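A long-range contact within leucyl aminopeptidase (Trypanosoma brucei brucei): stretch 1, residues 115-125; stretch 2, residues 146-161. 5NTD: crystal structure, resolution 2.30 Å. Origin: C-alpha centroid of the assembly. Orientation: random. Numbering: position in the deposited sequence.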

# COMPACT_ATOMS: atom_id res chain seq x y z
N ASN G 115 30.71 -3.29 22.50
CA ASN G 115 31.54 -3.08 21.30
C ASN G 115 32.96 -3.59 21.52
O ASN G 115 33.36 -3.90 22.62
N CYS G 116 33.69 -3.70 20.43
CA CYS G 116 35.13 -4.03 20.42
C CYS G 116 35.95 -2.77 20.70
O CYS G 116 35.82 -1.79 19.95
N PRO G 117 36.76 -2.76 21.79
CA PRO G 117 37.45 -1.52 22.21
C PRO G 117 38.39 -0.94 21.17
O PRO G 117 38.58 0.26 21.11
N ALA G 118 38.92 -1.82 20.33
CA ALA G 118 39.82 -1.37 19.25
C ALA G 118 39.10 -0.68 18.05
O ALA G 118 39.74 -0.21 17.14
N ARG G 119 37.78 -0.71 18.08
CA ARG G 119 36.94 -0.08 17.04
C ARG G 119 37.41 -0.41 15.63
O ARG G 119 37.68 0.47 14.83
N PRO G 120 37.52 -1.72 15.32
CA PRO G 120 37.90 -2.14 14.00
C PRO G 120 36.92 -1.68 12.91
O PRO G 120 37.30 -1.61 11.74
N ASP G 121 35.69 -1.38 13.29
CA ASP G 121 34.71 -0.80 12.36
C ASP G 121 35.28 0.47 11.69
O ASP G 121 35.17 0.68 10.49
N VAL G 122 35.90 1.33 12.50
CA VAL G 122 36.49 2.58 11.98
C VAL G 122 37.80 2.32 11.24
O VAL G 122 38.08 2.93 10.22
N VAL G 123 38.58 1.38 11.74
CA VAL G 123 39.82 0.99 11.06
C VAL G 123 39.51 0.64 9.59
O VAL G 123 40.14 1.13 8.68
N THR G 124 38.52 -0.21 9.41
CA THR G 124 38.07 -0.61 8.07
C THR G 124 37.72 0.62 7.20
O THR G 124 38.19 0.77 6.09
N ALA G 125 36.92 1.49 7.76
CA ALA G 125 36.45 2.69 7.01
C ALA G 125 37.62 3.63 6.64
O ALA G 125 37.73 4.13 5.55
N LEU G 146 48.70 1.30 14.69
CA LEU G 146 49.27 1.54 16.00
C LEU G 146 48.64 0.68 17.11
O LEU G 146 49.10 0.71 18.24
N SER G 147 47.61 -0.07 16.77
CA SER G 147 46.99 -1.02 17.69
C SER G 147 47.69 -2.34 17.59
O SER G 147 48.17 -2.71 16.52
N ASN G 148 47.75 -3.05 18.71
CA ASN G 148 48.27 -4.45 18.74
C ASN G 148 47.13 -5.47 18.84
O ASN G 148 47.37 -6.62 19.16
N ALA G 149 45.90 -5.03 18.58
CA ALA G 149 44.73 -5.93 18.65
C ALA G 149 44.67 -6.68 17.34
O ALA G 149 43.88 -6.38 16.45
N VAL G 150 45.54 -7.66 17.22
CA VAL G 150 45.89 -8.20 15.89
C VAL G 150 44.76 -8.89 15.15
O VAL G 150 44.61 -8.74 13.96
N LEU G 151 43.96 -9.65 15.87
CA LEU G 151 42.86 -10.41 15.22
C LEU G 151 41.77 -9.47 14.65
O LEU G 151 41.44 -9.56 13.48
N PRO G 152 41.20 -8.59 15.49
CA PRO G 152 40.19 -7.69 14.93
C PRO G 152 40.73 -6.79 13.83
O PRO G 152 40.01 -6.51 12.87
N ILE G 153 41.98 -6.36 13.95
CA ILE G 153 42.60 -5.52 12.89
C ILE G 153 42.78 -6.33 11.62
O ILE G 153 42.52 -5.83 10.53
N ALA G 154 43.18 -7.57 11.76
CA ALA G 154 43.37 -8.42 10.57
C ALA G 154 42.09 -8.56 9.76
O ALA G 154 42.09 -8.43 8.55
N ALA G 155 41.01 -8.86 10.45
CA ALA G 155 39.71 -9.01 9.81
C ALA G 155 39.23 -7.65 9.22
O ALA G 155 38.67 -7.60 8.15
N ALA G 156 39.48 -6.59 9.96
CA ALA G 156 39.07 -5.24 9.58
C ALA G 156 39.72 -4.81 8.29
O ALA G 156 39.07 -4.23 7.42
N VAL G 157 40.99 -5.13 8.15
CA VAL G 157 41.74 -4.80 6.93
C VAL G 157 41.38 -5.74 5.79
O VAL G 157 41.25 -5.33 4.64
N ALA G 158 41.19 -7.01 6.12
CA ALA G 158 40.70 -7.99 5.14
C ALA G 158 39.39 -7.54 4.45
O ALA G 158 39.20 -7.72 3.25
N ARG G 159 38.51 -6.93 5.21
CA ARG G 159 37.17 -6.54 4.68
C ARG G 159 37.13 -5.15 4.07
O ARG G 159 36.12 -4.73 3.54
N CYS G 160 38.25 -4.45 4.12
CA CYS G 160 38.28 -3.05 3.69
C CYS G 160 38.58 -2.94 2.21
O CYS G 160 39.01 -3.88 1.57
N GLY G 161 38.36 -1.75 1.70
CA GLY G 161 38.74 -1.40 0.35
C GLY G 161 37.89 -2.09 -0.70
O GLY G 161 36.80 -2.57 -0.42

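The first turns of a helix that starts at 120 and continues beyond stretch 1 run roughly the same way as helix 150-158, 36° apart, with axes approaching to 8.3 Å. At the closest pair of backbones one partner is an alanine: CA of Thr124 and CA of Ala156 are 5.0 Å apart. The whole contact buries 431 Å².

The apolar packing centres on Ala156, which points toward stretch 1. Its CB lies 3.8 Å from Pro120 CB, 3.5 Å from Pro120 O and 4.2 Å from Val123 CG1, so one methyl touches both a proline ring and a valine. Pro120 also reaches the preceding turn of the other helix, its CG 4.1 Å from Pro152 CB; proline thus meets proline, each in the first turn of its helix, where the lack of an amide hydrogen costs little. Cys116, chi1 t, adds its sulfur beside the same partner, SG to Pro152 CB being 4.2 Å. Val123, also t, points toward stretch 2 and brings CG1 to 4.4 Å from Ile153 CG1. The CA-to-CB bond of Ile153 points sideways, but its end comes nearer; both chi angles sit between wells, at -92° and 93°, and CD1 lies 4.5 Å from Ala118 CB. Ahead of the helices, Ala118 and Ala149 meet methyl to methyl, CB to CB 3.9 Å. At the far end, Cys160, chi1 p, sets its CB 3.7 Å from Thr124 CG2 and 3.6 Å from Thr124 O.

One direct hydrogen bond crosses the interface. Thr124 points sideways, and its m rotamer carries the hydroxyl to the neighbouring helix, where OG1 donates to Ala156 O at 2.7 Å. That carbonyl lies near the end of helix 150-158, and no backbone amide within stretch 2 bonds to it. Having spent its proton there, Thr124 OG1 accepts one from water 1 at 2.7 Å, and the same water accepts from Arg159 NE at 2.9 Å. The arginine is therefore joined to the threonine through water, while its aliphatic part packs directly, Arg159 CG lying 3.7 Å from Thr124 OG1.

Other polar groups organise each stretch from within. Arg119 and Asp121, both directed away from stretch 2, form a two-pronged salt bridge: Arg119 NE to Asp121 OD1 and Arg119 NH1 to Asp121 OD2 are each 2.9 Å. Ser147 OG, chi1 t, accepts from Ala149 N at 2.9 Å, bracing the approach to the second helix.

The rule to read here is an alanine where the backbones pass closest, apolar side chains beside it, and a threonine that donates to a carbonyl near the helix end that has no amide partner in its own stretch.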

# COMPACT_ATOMS: atom_id res chain seq x y z
CB ASN G 115 31.53 -1.62 20.88
CG ASN G 115 31.74 -1.42 19.38
OD1 ASN G 115 32.09 -2.34 18.66
ND2 ASN G 115 31.57 -0.18 18.93
CB CYS G 116 35.54 -4.59 19.08
SG CYS G 116 37.32 -4.90 18.94
CB PRO G 117 38.27 -1.98 23.42
CG PRO G 117 37.52 -3.13 23.97
CD PRO G 117 36.85 -3.80 22.80
CB ALA G 118 40.63 -2.54 18.73
CB ARG G 119 36.88 1.42 17.25
CG ARG G 119 36.19 1.82 18.56
CD ARG G 119 34.70 1.46 18.58
NE ARG G 119 33.99 1.99 17.41
CZ ARG G 119 33.48 3.22 17.32
NH1 ARG G 119 32.92 3.60 16.19
NH2 ARG G 119 33.55 4.09 18.32
CB PRO G 120 37.89 -3.66 14.10
CG PRO G 120 36.96 -3.95 15.22
CD PRO G 120 37.22 -2.87 16.19
CB ASP G 121 33.38 -0.48 13.03
CG ASP G 121 33.52 0.50 14.17
OD1 ASP G 121 34.26 0.20 15.14
OD2 ASP G 121 32.90 1.57 14.13
CB VAL G 122 36.68 3.62 13.07
CG1 VAL G 122 37.33 4.87 12.50
CG2 VAL G 122 35.33 3.98 13.68
CB VAL G 123 40.54 -0.21 11.74
CG1 VAL G 123 41.71 -0.71 10.92
CG2 VAL G 123 41.05 0.21 13.12
CB THR G 124 36.86 -1.56 8.12
OG1 THR G 124 37.28 -2.78 8.74
CG2 THR G 124 36.34 -1.86 6.72
CB ALA G 125 35.41 3.45 7.82
CB LEU G 146 49.20 3.01 16.35
CG LEU G 146 49.87 3.89 15.29
CD1 LEU G 146 49.78 5.35 15.69
CD2 LEU G 146 51.32 3.51 15.05
CB SER G 147 45.50 -1.23 17.38
OG SER G 147 44.95 -2.35 18.07
CB ASN G 148 49.27 -4.66 19.87
CG ASN G 148 50.62 -4.04 19.57
OD1 ASN G 148 51.34 -4.47 18.65
ND2 ASN G 148 50.96 -2.98 20.30
CB ALA G 149 43.46 -5.16 18.93
CB VAL G 150 47.14 -9.10 15.92
CG1 VAL G 150 48.34 -8.31 16.42
CG2 VAL G 150 46.93 -10.35 16.76
CB LEU G 151 42.21 -11.45 16.14
CG LEU G 151 41.34 -12.41 15.31
CD1 LEU G 151 42.02 -13.75 15.19
CD2 LEU G 151 39.97 -12.57 15.93
CB PRO G 152 39.72 -6.86 16.13
CG PRO G 152 40.72 -7.07 17.18
CD PRO G 152 41.34 -8.41 16.93
CB ILE G 153 43.90 -4.84 13.31
CG1 ILE G 153 43.58 -3.45 13.86
CG2 ILE G 153 44.78 -4.57 12.10
CD1 ILE G 153 43.41 -3.41 15.33
CB ALA G 154 43.88 -9.78 10.97
CB ALA G 155 38.68 -9.57 10.79
CB ALA G 156 39.40 -4.25 10.66
CB VAL G 157 43.25 -4.82 7.17
CG1 VAL G 157 44.01 -4.63 5.86
CG2 VAL G 157 43.62 -3.71 8.14
CB ALA G 158 40.48 -9.35 5.79
CB ARG G 159 36.05 -6.72 5.76
CG ARG G 159 35.93 -5.63 6.80
CD ARG G 159 34.78 -5.92 7.76
NE ARG G 159 35.20 -6.48 9.05
CZ ARG G 159 35.07 -7.76 9.43
NH1 ARG G 159 34.57 -8.68 8.61
NH2 ARG G 159 35.44 -8.14 10.64
CB CYS G 160 39.28 -2.22 4.50
SG CYS G 160 40.95 -2.23 3.81
O HOH W 1 35.91 -4.16 10.60